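Local coordinates for protein choline dehydrogenase and related flavoproteins (Aspergillus oryzae, PDB 3Q9T) that is a formate oxidase of the glucose-methanol-choline oxidoreductase family that oxidises formate with an 8-formyl-FAD cofactor, at residues W65-T70 against V268-K273; T434-D439 against Q443-L448; D57-K62 against F404-P409; L274-G279 against R284-H289. All coordinates share one frame; numbering follows the deposited sequence.

Contact 1: W65-T70 against V268-K273; sequences WAYKTT and VFETPK. With FAY ([(2R,3S,4R,5R)-5-(6-amino-9H-purin-9-yl)-3,4-dihydroxytetrahydrofuran-2-yl]methyl (2R,3S,4S)-5-(8-formyl-7-methyl-2,4-dioxo-3,4-dihydrobenzo[g]pteridin-10(2H)-yl)-2,3,4-trihydroxypentyl dihydrogen diphosphate), chain D; ACT (acetate ion), chain G.
Y67 meets helix 267-277 through two neighbouring residues, F269 and E270. With F269 it makes an oblique aromatic contact, neither a stack nor edge-to-face. The two ring planes are 81° apart, and the nearest atoms, Y67 CD2 and F269 CD1, are 3.9 Å from each other. I446 and L304 pack on F269 as well. The Y67 ring and the E270 carboxylate are turned only 27° from each other. Y67 OH donates a hydrogen bond to E270 OE2, 2.7 Å. The position of that oxygen is less certain, because it lies too close to an acetate in the model.

Y67 OH also sits above one face of the W65 indole, towards its rim. W65 turns its edge to the cofactor. Its NE1 gives a weak hydrogen bond to the ribose hydroxyl O2B of FAY, 3.1 Å. The E270 chain bends at chi2 (-81°). Its CG lies 3.1 Å from N7A of the FAY adenine, while the carboxylate turns back towards Y67 and K273. K273 NZ forms a salt bridge to E270 OE1, 2.9 Å, using the syn lone pair. The same amine also bonds to the backbone oxygens of P440 and Q442. The acetate, probably from the crystallisation liquor, lies beside it, with OXT 3.0 Å from K273 NZ.

W65 and E270 both belong to the FAD site. The salt bridge from K273 to OE1 would probably stabilise a negative charge on the buried E270 carboxylate next to the adenine.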
# COMPACT_ATOMS: atom_id res chain seq x y z
N TRP A 65 18.58 4.73 -1.17
CA TRP A 65 17.62 5.74 -1.60
C TRP A 65 16.27 5.52 -0.93
O TRP A 65 15.58 6.47 -0.60
CB TRP A 65 17.46 5.75 -3.13
CG TRP A 65 18.66 6.28 -3.86
CD1 TRP A 65 19.71 5.55 -4.39
CD2 TRP A 65 18.96 7.66 -4.14
NE1 TRP A 65 20.62 6.39 -4.98
CE2 TRP A 65 20.19 7.69 -4.83
CE3 TRP A 65 18.30 8.86 -3.86
CZ2 TRP A 65 20.77 8.88 -5.27
CZ3 TRP A 65 18.88 10.05 -4.29
CH2 TRP A 65 20.10 10.05 -4.99
N ALA A 66 15.90 4.26 -0.75
CA ALA A 66 14.70 3.88 -0.03
C ALA A 66 13.45 4.54 -0.62
O ALA A 66 12.64 5.12 0.09
CB ALA A 66 14.83 4.18 1.48
N TYR A 67 13.32 4.44 -1.94
CA TYR A 67 12.15 4.98 -2.63
C TYR A 67 10.83 4.33 -2.23
O TYR A 67 10.74 3.11 -2.02
CB TYR A 67 12.31 4.80 -4.14
CG TYR A 67 13.51 5.47 -4.74
CD1 TYR A 67 13.65 6.85 -4.71
CD2 TYR A 67 14.50 4.72 -5.39
CE1 TYR A 67 14.76 7.47 -5.28
CE2 TYR A 67 15.60 5.34 -5.96
CZ TYR A 67 15.72 6.71 -5.90
OH TYR A 67 16.80 7.32 -6.46
N LYS A 68 9.79 5.16 -2.18
CA LYS A 68 8.43 4.66 -2.28
C LYS A 68 8.19 4.25 -3.72
O LYS A 68 8.58 4.97 -4.64
CB LYS A 68 7.44 5.78 -1.94
CG LYS A 68 7.49 6.27 -0.49
CD LYS A 68 6.52 7.41 -0.29
CE LYS A 68 6.26 7.69 1.19
NZ LYS A 68 5.38 8.89 1.33
N THR A 69 7.57 3.08 -3.93
CA THR A 69 7.08 2.72 -5.25
C THR A 69 5.85 1.83 -5.24
O THR A 69 5.69 0.97 -4.38
CB THR A 69 8.18 2.12 -6.21
OG1 THR A 69 8.03 0.71 -6.34
CG2 THR A 69 9.56 2.46 -5.77
N THR A 70 4.96 2.07 -6.20
CA THR A 70 3.77 1.25 -6.38
C THR A 70 4.15 -0.08 -7.03
O THR A 70 4.69 -0.11 -8.15
CB THR A 70 2.72 1.97 -7.28
OG1 THR A 70 2.30 3.18 -6.65
CG2 THR A 70 1.50 1.07 -7.55
N VAL A 268 17.89 3.14 -13.42
CA VAL A 268 16.56 3.06 -14.01
C VAL A 268 15.54 4.10 -13.52
O VAL A 268 14.63 4.47 -14.27
CB VAL A 268 15.93 1.65 -13.81
CG1 VAL A 268 15.64 1.41 -12.34
CG2 VAL A 268 14.67 1.49 -14.69
N PHE A 269 15.67 4.55 -12.27
CA PHE A 269 14.71 5.53 -11.76
C PHE A 269 15.17 6.99 -11.93
O PHE A 269 14.36 7.84 -12.28
CB PHE A 269 14.36 5.26 -10.29
CG PHE A 269 13.84 3.87 -10.02
CD1 PHE A 269 14.34 3.12 -8.95
CD2 PHE A 269 12.83 3.32 -10.81
CE1 PHE A 269 13.87 1.84 -8.70
CE2 PHE A 269 12.36 2.04 -10.57
CZ PHE A 269 12.86 1.30 -9.52
N GLU A 270 16.45 7.28 -11.67
CA GLU A 270 16.90 8.68 -11.65
C GLU A 270 17.38 9.17 -13.00
O GLU A 270 17.35 10.37 -13.27
CB GLU A 270 18.00 8.93 -10.61
CG GLU A 270 17.58 8.74 -9.17
CD GLU A 270 16.83 9.93 -8.57
OE1 GLU A 270 16.95 11.07 -9.07
OE2 GLU A 270 16.12 9.72 -7.58
N THR A 271 17.85 8.25 -13.84
CA THR A 271 18.21 8.64 -15.18
C THR A 271 17.02 9.29 -15.93
O THR A 271 17.15 10.42 -16.41
CB THR A 271 18.78 7.46 -15.98
OG1 THR A 271 20.15 7.28 -15.65
CG2 THR A 271 18.65 7.73 -17.48
N PRO A 272 15.88 8.60 -16.04
CA PRO A 272 14.75 9.27 -16.73
C PRO A 272 14.30 10.57 -16.04
O PRO A 272 13.86 11.50 -16.71
CB PRO A 272 13.63 8.23 -16.67
CG PRO A 272 14.02 7.31 -15.53
CD PRO A 272 15.52 7.23 -15.61
N LYS A 273 14.38 10.61 -14.72
CA LYS A 273 14.01 11.81 -13.99
C LYS A 273 14.90 12.97 -14.44
O LYS A 273 14.41 14.02 -14.87
CB LYS A 273 14.11 11.57 -12.48
CG LYS A 273 13.79 12.77 -11.63
CD LYS A 273 14.03 12.45 -10.18
CE LYS A 273 14.64 13.64 -9.47
NZ LYS A 273 15.33 13.26 -8.20
P FAY D . 22.77 0.74 -12.54
N1 FAY D . 21.24 -8.03 -9.70
C2 FAY D . 21.97 -9.21 -9.77
O2 FAY D . 22.53 -9.53 -10.82
N3 FAY D . 22.48 -9.76 -8.62
C4 FAY D . 21.82 -9.53 -7.43
O4 FAY D . 21.73 -10.48 -6.63
N5 FAY D . 20.41 -8.08 -6.17
C6 FAY D . 19.50 -6.46 -4.74
C7 FAY D . 19.09 -5.16 -4.47
C8 FAY D . 19.11 -4.21 -5.49
O8 FAY D . 19.06 -1.91 -5.94
C9 FAY D . 19.67 -4.54 -6.73
PA FAY D . 22.88 2.02 -10.02
C1' FAY D . 20.53 -5.23 -9.45
C10 FAY D . 20.75 -7.59 -8.50
N10 FAY D . 20.37 -6.26 -8.33
N1A FAY D . 22.44 12.79 -8.17
O1A FAY D . 21.84 2.23 -8.98
C1B FAY D . 23.54 7.66 -8.40
O1P FAY D . 24.15 1.18 -12.96
C2' FAY D . 21.97 -4.67 -9.51
O2' FAY D . 22.35 -4.37 -8.22
C2A FAY D . 23.67 12.19 -8.03
O2A FAY D . 23.85 0.93 -9.70
C2B FAY D . 23.16 6.60 -7.39
O2B FAY D . 23.53 6.92 -6.06
O2P FAY D . 21.80 0.78 -13.70
C3' FAY D . 22.36 -3.48 -10.45
O3' FAY D . 23.27 -2.53 -9.89
N3A FAY D . 23.80 10.81 -8.11
C3B FAY D . 23.94 5.41 -7.90
O3B FAY D . 25.26 5.50 -7.43
O3P FAY D . 22.19 1.76 -11.43
C4' FAY D . 21.21 -2.70 -11.04
O4' FAY D . 20.33 -3.67 -11.59
C4A FAY D . 22.69 10.05 -8.34
C4B FAY D . 23.99 5.63 -9.40
O4B FAY D . 23.61 6.98 -9.62
C4X FAY D . 20.94 -8.43 -7.39
C5' FAY D . 21.71 -1.69 -12.10
O5' FAY D . 22.73 -0.73 -11.81
C5A FAY D . 21.44 10.64 -8.50
C5B FAY D . 23.08 4.67 -10.13
O5B FAY D . 23.71 3.42 -10.17
C5X FAY D . 19.84 -6.83 -6.03
C6A FAY D . 21.31 12.03 -8.41
N6A FAY D . 20.09 12.59 -8.46
N7A FAY D . 20.54 9.66 -8.72
C7M FAY D . 18.45 -4.88 -3.13
C8A FAY D . 21.18 8.47 -8.72
C8M FAY D . 19.05 -2.78 -5.10
C9A FAY D . 19.99 -5.86 -7.04
N9A FAY D . 22.50 8.70 -8.48
C ACT G . 15.64 11.83 -5.03
O ACT G . 15.26 10.99 -5.89
OXT ACT G . 16.38 12.73 -5.48
CH3 ACT G . 15.23 11.75 -3.58

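Contact 2: T434-D439 against Q443-L448; sequences TLNSAD and QPNINL
T434 and N445 face each other as an antiparallel hydrogen-bonded pair, with two backbone bonds. T434 N donates to N445 O at 2.9 Å, and N445 N returns a bond to T434 O at 2.7 Å. Their side chains share one side of the sheet, where T434 OG1 comes 3.6 Å from N445 CB. A water bridges this hydroxyl to N445 O, weakly on the carbonyl side.

The pair belongs to a hairpin. Strand 431-434 turns back through a long connection into strand 445-447, and strand 302-304 flanks it to complete an antiparallel sheet of three strands.

Side-chain amides work further along the connection. N436 ND2 donates to Q443 O at 3.0 Å, from 31° outside the carbonyl plane. N436 and N445 were each modelled in two conformers. In the conformers given, their amides overlap impossibly closely, so their mutual contact is doubtful and the N436 bond is tentative. A second water links N436 N to Q443 O.

Two bonds stay within a segment. S437 OG accepts from D439 N at 3.2 Å, an ST turn. Q443 NE2 donates to P444 O at 3.1 Å and also to K68 O of strand 67-74.

Van der Waals contact is slight: P444 CB rests 3.5 Å from T434 O. The proline ring also touches E270 and K273 of helix 267-277.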
# COMPACT_ATOMS: atom_id res chain seq x y z
N THR A 434 7.45 8.62 -13.54
CA THR A 434 7.03 9.98 -13.87
C THR A 434 7.54 11.01 -12.86
O THR A 434 7.96 10.66 -11.76
CB THR A 434 5.49 10.06 -13.92
OG1 THR A 434 4.95 9.46 -12.74
CG2 THR A 434 4.97 9.33 -15.16
N LEU A 435 7.47 12.28 -13.23
CA LEU A 435 7.85 13.33 -12.31
C LEU A 435 6.74 13.60 -11.31
O LEU A 435 5.56 13.57 -11.65
CB LEU A 435 8.17 14.62 -13.04
CG LEU A 435 9.37 14.63 -13.98
CD1 LEU A 435 9.46 16.01 -14.59
CD2 LEU A 435 10.66 14.28 -13.24
N ASN A 436 7.14 13.85 -10.07
CA ASN A 436 6.23 14.35 -9.05
C ASN A 436 6.19 15.87 -9.14
O ASN A 436 5.18 16.50 -8.81
CB ASN A 436 6.68 13.89 -7.66
CG ASN A 436 6.14 12.51 -7.29
OD1 ASN A 436 4.98 12.19 -7.58
ND2 ASN A 436 6.98 11.69 -6.65
N SER A 437 7.30 16.45 -9.59
CA SER A 437 7.46 17.90 -9.70
C SER A 437 8.82 18.17 -10.34
O SER A 437 9.49 17.24 -10.78
CB SER A 437 7.42 18.55 -8.32
OG SER A 437 8.62 18.25 -7.61
N ALA A 438 9.23 19.45 -10.37
CA ALA A 438 10.51 19.86 -10.95
C ALA A 438 11.63 19.94 -9.91
O ALA A 438 12.74 20.38 -10.20
CB ALA A 438 10.34 21.20 -11.65
N ASP A 439 11.33 19.52 -8.68
CA ASP A 439 12.30 19.49 -7.58
C ASP A 439 13.24 18.29 -7.73
O ASP A 439 12.81 17.12 -7.63
CB ASP A 439 11.54 19.43 -6.25
CG ASP A 439 12.44 19.39 -5.05
OD1 ASP A 439 13.68 19.21 -5.19
OD2 ASP A 439 11.90 19.52 -3.93
N GLN A 443 11.94 12.26 -5.06
CA GLN A 443 11.97 11.02 -5.83
C GLN A 443 10.98 11.11 -7.00
O GLN A 443 9.94 11.75 -6.90
CB GLN A 443 11.67 9.83 -4.93
CG GLN A 443 10.23 9.72 -4.47
CD GLN A 443 9.92 8.32 -4.02
OE1 GLN A 443 10.24 7.94 -2.90
NE2 GLN A 443 9.34 7.52 -4.92
N PRO A 444 11.34 10.49 -8.13
CA PRO A 444 10.32 10.43 -9.18
C PRO A 444 9.23 9.48 -8.68
O PRO A 444 9.44 8.71 -7.73
CB PRO A 444 11.08 9.80 -10.35
CG PRO A 444 12.08 8.90 -9.69
CD PRO A 444 12.52 9.66 -8.45
N ASN A 445 8.05 9.55 -9.31
CA ASN A 445 7.00 8.59 -8.99
C ASN A 445 7.23 7.30 -9.77
O ASN A 445 7.63 7.33 -10.94
CB ASN A 445 5.62 9.19 -9.26
CG ASN A 445 5.19 10.15 -8.17
OD1 ASN A 445 5.61 10.03 -7.02
ND2 ASN A 445 4.37 11.12 -8.54
N ILE A 446 7.00 6.18 -9.11
CA ILE A 446 7.39 4.88 -9.65
C ILE A 446 6.25 3.88 -9.53
O ILE A 446 5.81 3.55 -8.43
CB ILE A 446 8.65 4.31 -8.92
CG1 ILE A 446 9.77 5.37 -8.85
CG2 ILE A 446 9.13 3.02 -9.58
CD1 ILE A 446 11.05 4.92 -8.14
N ASN A 447 5.77 3.42 -10.68
CA ASN A 447 4.80 2.35 -10.75
C ASN A 447 5.36 1.15 -11.53
O ASN A 447 5.70 1.29 -12.70
CB ASN A 447 3.51 2.84 -11.40
CG ASN A 447 2.52 1.73 -11.61
OD1 ASN A 447 2.56 0.72 -10.93
ND2 ASN A 447 1.64 1.90 -12.59
N LEU A 448 5.48 -0.01 -10.86
CA LEU A 448 6.07 -1.20 -11.48
C LEU A 448 5.04 -2.03 -12.25
O LEU A 448 5.39 -2.88 -13.05
CB LEU A 448 6.72 -2.10 -10.42
CG LEU A 448 7.98 -1.56 -9.75
CD1 LEU A 448 8.42 -2.44 -8.59
CD2 LEU A 448 9.08 -1.43 -10.79
O HOH W 1 4.69 6.86 -12.11
O HOH W 2 10.01 13.77 -9.13

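Contact 3: D57-K62 against F404-P409; sequences DLRNSK and FQWHFP
R59 reaches W406 from a type II beta turn that runs from L58 to S61. R59 is the second residue of the turn, and N60 takes the positive phi (66°) of the third. The turn is closed by S61 N, which donates to L58 O at 3.1 Å. S61 OG donates to the same oxygen, from the same face of its plane, at 2.7 Å.

Nearly all of the small buried surface belongs to R59 and W406. The guanidinium lies nearly parallel to the indole, with the two planes only 7° apart. NH1 stands over one face, near the NE1-CD1 rim. A bend at chi3 (-39°) of R59 sets the group in this position. The loop 404-409 is irregular and lies at the dimer interface. W406 O takes a weak hydrogen bond from R499 NH2 of the second subunit, and H407 bonds to D503 of that subunit. R59 also lies near the cofactor, its side chain about 5 Å from FAY and about 4 Å from that of Y98, an FAD-binding residue.

Both facing nitrogens are donors, so they form no bond with each other. W406 NE1 donates its hydrogen bond to A403 O, while R59 NH1 stands 3.2 Å from W406 NE1, above the ring plane.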
# COMPACT_ATOMS: atom_id res chain seq x y z
N ASP A 57 20.88 -6.12 5.49
CA ASP A 57 20.84 -5.06 6.48
C ASP A 57 21.01 -3.68 5.87
O ASP A 57 20.77 -2.69 6.55
CB ASP A 57 21.93 -5.26 7.54
CG ASP A 57 21.72 -6.50 8.38
OD1 ASP A 57 20.56 -6.85 8.68
OD2 ASP A 57 22.74 -7.14 8.76
N LEU A 58 21.47 -3.59 4.62
CA LEU A 58 21.65 -2.29 3.96
C LEU A 58 20.33 -1.63 3.52
O LEU A 58 20.31 -0.45 3.18
CB LEU A 58 22.59 -2.39 2.75
CG LEU A 58 24.05 -2.73 3.03
CD1 LEU A 58 24.75 -3.12 1.74
CD2 LEU A 58 24.77 -1.59 3.74
N ARG A 59 19.24 -2.40 3.52
CA ARG A 59 17.92 -1.83 3.27
C ARG A 59 17.59 -0.83 4.38
O ARG A 59 17.83 -1.09 5.55
CB ARG A 59 16.84 -2.92 3.22
CG ARG A 59 16.90 -3.83 1.99
CD ARG A 59 15.52 -4.49 1.70
NE ARG A 59 14.88 -4.86 2.95
CZ ARG A 59 13.61 -4.63 3.26
NH1 ARG A 59 12.78 -4.05 2.40
NH2 ARG A 59 13.17 -5.00 4.45
N ASN A 60 17.05 0.32 3.99
CA ASN A 60 16.78 1.41 4.92
C ASN A 60 17.98 2.08 5.57
O ASN A 60 17.81 2.99 6.38
CB ASN A 60 15.78 0.97 5.99
CG ASN A 60 14.38 0.85 5.44
OD1 ASN A 60 13.87 1.79 4.82
ND2 ASN A 60 13.76 -0.32 5.61
N SER A 61 19.18 1.66 5.21
CA SER A 61 20.37 2.27 5.81
C SER A 61 20.66 3.59 5.10
O SER A 61 19.94 3.99 4.19
CB SER A 61 21.59 1.35 5.71
OG SER A 61 22.04 1.24 4.37
N LYS A 62 21.73 4.26 5.50
CA LYS A 62 22.08 5.52 4.85
C LYS A 62 22.49 5.31 3.39
O LYS A 62 22.51 6.26 2.62
CB LYS A 62 23.19 6.25 5.61
CG LYS A 62 24.56 5.61 5.50
CD LYS A 62 25.65 6.54 6.06
CE LYS A 62 25.85 7.76 5.16
NZ LYS A 62 27.19 8.41 5.36
N PHE A 404 13.26 -10.20 1.83
CA PHE A 404 12.23 -10.87 1.04
C PHE A 404 10.96 -11.16 1.83
O PHE A 404 10.18 -12.01 1.45
CB PHE A 404 12.77 -12.18 0.48
CG PHE A 404 13.93 -12.00 -0.46
CD1 PHE A 404 13.72 -11.57 -1.76
CD2 PHE A 404 15.23 -12.26 -0.03
CE1 PHE A 404 14.78 -11.41 -2.62
CE2 PHE A 404 16.31 -12.11 -0.92
CZ PHE A 404 16.07 -11.68 -2.21
N GLN A 405 10.78 -10.45 2.94
CA GLN A 405 9.65 -10.66 3.84
C GLN A 405 9.30 -9.31 4.44
O GLN A 405 9.59 -9.02 5.60
CB GLN A 405 10.01 -11.62 4.98
CG GLN A 405 10.21 -13.06 4.56
CD GLN A 405 8.92 -13.76 4.19
OE1 GLN A 405 8.35 -14.47 5.01
NE2 GLN A 405 8.47 -13.59 2.95
N TRP A 406 8.70 -8.46 3.62
CA TRP A 406 8.59 -7.05 3.95
C TRP A 406 7.55 -6.79 5.03
O TRP A 406 7.58 -5.75 5.67
CB TRP A 406 8.25 -6.25 2.69
CG TRP A 406 9.36 -6.16 1.71
CD1 TRP A 406 10.62 -6.69 1.82
CD2 TRP A 406 9.33 -5.49 0.45
NE1 TRP A 406 11.36 -6.39 0.72
CE2 TRP A 406 10.59 -5.65 -0.14
CE3 TRP A 406 8.35 -4.76 -0.23
CZ2 TRP A 406 10.91 -5.11 -1.38
CZ3 TRP A 406 8.66 -4.23 -1.46
CH2 TRP A 406 9.93 -4.40 -2.02
N HIS A 407 6.61 -7.71 5.24
CA HIS A 407 5.56 -7.44 6.23
C HIS A 407 5.49 -8.39 7.39
O HIS A 407 4.63 -8.24 8.24
CB HIS A 407 4.19 -7.30 5.56
CG HIS A 407 4.08 -6.10 4.67
ND1 HIS A 407 3.80 -4.84 5.15
CD2 HIS A 407 4.28 -5.96 3.33
CE1 HIS A 407 3.79 -3.98 4.14
NE2 HIS A 407 4.09 -4.63 3.03
N PHE A 408 6.40 -9.38 7.44
CA PHE A 408 6.41 -10.38 8.51
C PHE A 408 7.58 -10.17 9.44
O PHE A 408 8.69 -9.89 9.00
CB PHE A 408 6.48 -11.79 7.93
CG PHE A 408 5.47 -12.05 6.85
CD1 PHE A 408 4.22 -11.45 6.89
CD2 PHE A 408 5.78 -12.89 5.78
CE1 PHE A 408 3.28 -11.71 5.88
CE2 PHE A 408 4.85 -13.14 4.77
CZ PHE A 408 3.60 -12.55 4.83
N PRO A 409 7.35 -10.32 10.75
CA PRO A 409 8.49 -10.17 11.65
C PRO A 409 9.51 -11.28 11.45
O PRO A 409 9.23 -12.32 10.83
CB PRO A 409 7.86 -10.23 13.05
CG PRO A 409 6.53 -10.88 12.86
CD PRO A 409 6.08 -10.60 11.45

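Contact 4: L274-G279 against R284-H289; sequences LLMLSG and RELSRH
A Schellman motif ends helix 267-277, and M276 and G279 of this terminus pack against E285 and L286 of the short helix 283-287. G279 is the first residue to leave helical geometry. Without a side chain, it carries the positive phi (93°) that the motif uses. G279 N donates back to M276 O, 3.0 Å, within the cap. S278 OG reaches further back, donating to L274 O at 2.7 Å.

Across the contact, L286 fits between M276 and the capping glycine. Its CD1 branch lies alongside M276 CB, 3.9 Å away. Its CD2 branch rests on the G279 backbone, 3.7 Å from C. Its CG stands 3.8 Å from M276 O, the same carbonyl that takes part in the cap.

M276 crosses obliquely over E285 and brings its sulfur to the carboxylate. M276 SD is 3.6 Å from E285 CD and equally far from both oxygens. The bend at chi3 (-74°) turns the methyl CE aside, nearer to E285 OE2. E285 itself leaves with CG anti to the backbone N (chi1 175°) and stays extended, which carries the carboxylate to the methionine. Its OE2 accepts from L435 N, so this buried carboxylate has a polar partner in the hairpin connection. L435 also packs on M276.

The two helices are joined by only a few residues, including strand 280-281. All the touching residues are buried. The arrangement is that of a Schellman C-cap, here with the last turn of helix 267-277 and its glycine packed against helix 283-287.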
# COMPACT_ATOMS: atom_id res chain seq x y z
N LEU A 274 16.22 12.78 -14.40
CA LEU A 274 17.13 13.88 -14.74
C LEU A 274 17.00 14.28 -16.21
O LEU A 274 17.11 15.46 -16.55
CB LEU A 274 18.58 13.55 -14.38
CG LEU A 274 19.56 14.74 -14.42
CD1 LEU A 274 19.33 15.68 -13.26
CD2 LEU A 274 21.04 14.28 -14.45
N LEU A 275 16.73 13.32 -17.09
CA LEU A 275 16.48 13.67 -18.49
C LEU A 275 15.30 14.62 -18.55
O LEU A 275 15.38 15.68 -19.17
CB LEU A 275 16.22 12.44 -19.37
CG LEU A 275 17.43 11.58 -19.76
CD1 LEU A 275 16.98 10.35 -20.56
CD2 LEU A 275 18.41 12.40 -20.57
N MET A 276 14.21 14.27 -17.87
CA MET A 276 13.02 15.11 -17.90
C MET A 276 13.27 16.51 -17.33
O MET A 276 12.86 17.48 -17.92
CB MET A 276 11.84 14.42 -17.24
CG MET A 276 11.36 13.24 -18.06
SD MET A 276 9.88 12.44 -17.42
CE MET A 276 10.51 11.58 -15.99
N LEU A 277 13.97 16.59 -16.20
CA LEU A 277 14.29 17.88 -15.59
C LEU A 277 15.16 18.71 -16.51
O LEU A 277 15.25 19.92 -16.35
CB LEU A 277 15.02 17.67 -14.25
CG LEU A 277 14.18 17.09 -13.10
CD1 LEU A 277 15.00 16.97 -11.83
CD2 LEU A 277 12.96 17.95 -12.85
N SER A 278 15.80 18.05 -17.47
CA SER A 278 16.73 18.71 -18.37
C SER A 278 16.07 19.05 -19.69
O SER A 278 16.74 19.52 -20.61
CB SER A 278 17.95 17.82 -18.61
OG SER A 278 18.63 17.56 -17.39
N GLY A 279 14.77 18.80 -19.79
CA GLY A 279 14.02 19.12 -20.99
C GLY A 279 13.90 18.01 -22.01
O GLY A 279 13.54 18.26 -23.16
N ARG A 284 4.05 16.69 -22.81
CA ARG A 284 2.89 16.96 -21.96
C ARG A 284 3.29 16.81 -20.48
O ARG A 284 2.87 17.59 -19.63
CB ARG A 284 1.75 16.00 -22.32
CG ARG A 284 0.35 16.44 -21.94
CD ARG A 284 -0.67 15.33 -22.26
NE ARG A 284 -0.43 14.73 -23.57
CZ ARG A 284 -0.79 15.28 -24.73
NH1 ARG A 284 -1.42 16.45 -24.75
NH2 ARG A 284 -0.53 14.66 -25.88
N GLU A 285 4.14 15.83 -20.18
CA GLU A 285 4.59 15.61 -18.81
C GLU A 285 5.54 16.71 -18.33
O GLU A 285 5.47 17.13 -17.18
CB GLU A 285 5.22 14.23 -18.66
CG GLU A 285 5.82 13.95 -17.29
CD GLU A 285 6.33 12.52 -17.13
OE1 GLU A 285 6.44 11.77 -18.14
OE2 GLU A 285 6.62 12.13 -15.97
N LEU A 286 6.43 17.19 -19.20
CA LEU A 286 7.28 18.34 -18.87
C LEU A 286 6.45 19.62 -18.58
O LEU A 286 6.58 20.22 -17.51
CB LEU A 286 8.32 18.61 -19.96
CG LEU A 286 9.62 17.78 -19.93
CD1 LEU A 286 9.35 16.36 -19.46
CD2 LEU A 286 10.32 17.75 -21.31
N SER A 287 5.61 20.03 -19.54
CA SER A 287 4.78 21.22 -19.39
C SER A 287 4.04 21.20 -18.07
O SER A 287 3.99 22.21 -17.36
CB SER A 287 3.77 21.37 -20.53
OG SER A 287 4.42 21.35 -21.77
N ARG A 288 3.48 20.05 -17.73
CA ARG A 288 2.70 19.89 -16.51
C ARG A 288 3.50 20.30 -15.28
O ARG A 288 2.93 20.64 -14.25
CB ARG A 288 2.23 18.43 -16.37
CG ARG A 288 1.17 18.20 -15.28
CD ARG A 288 0.79 16.72 -15.20
NE ARG A 288 0.76 16.10 -16.53
CZ ARG A 288 1.07 14.82 -16.77
NH1 ARG A 288 1.43 14.02 -15.77
NH2 ARG A 288 1.03 14.34 -18.01
N HIS A 289 4.83 20.29 -15.40
CA HIS A 289 5.66 20.66 -14.25
C HIS A 289 6.49 21.91 -14.52
O HIS A 289 7.46 22.18 -13.81
CB HIS A 289 6.55 19.49 -13.82
CG HIS A 289 5.77 18.28 -13.42
ND1 HIS A 289 5.10 18.20 -12.22
CD2 HIS A 289 5.50 17.13 -14.08
CE1 HIS A 289 4.46 17.04 -12.15
NE2 HIS A 289 4.69 16.37 -13.26

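In the fold
Contact 1 is the one at the cofactor. Contact 2 is next to it, about 7 Å away centre to centre. T70 N and I446 O probably form a backbone hydrogen bond (2.8 Å) between them. Contact 4 continues helix 267-277 from contact 1. Its centre is about 15 Å from that of contact 1 and about 11 Å from that of contact 2. H289 NE2 of contact 4 lies 3.4 Å from L435 O of contact 2. Contact 3 is the most distant, its centre about 17 Å from that of contact 1 and about 33 Å from that of contact 4. It still touches contact 1, where A66 CB is 4.2 Å from N60 OD1. The R59 side chain lies about 5 Å from FAY. Contacts 1 and 4 are nested within the chain loop that contact 3 closes.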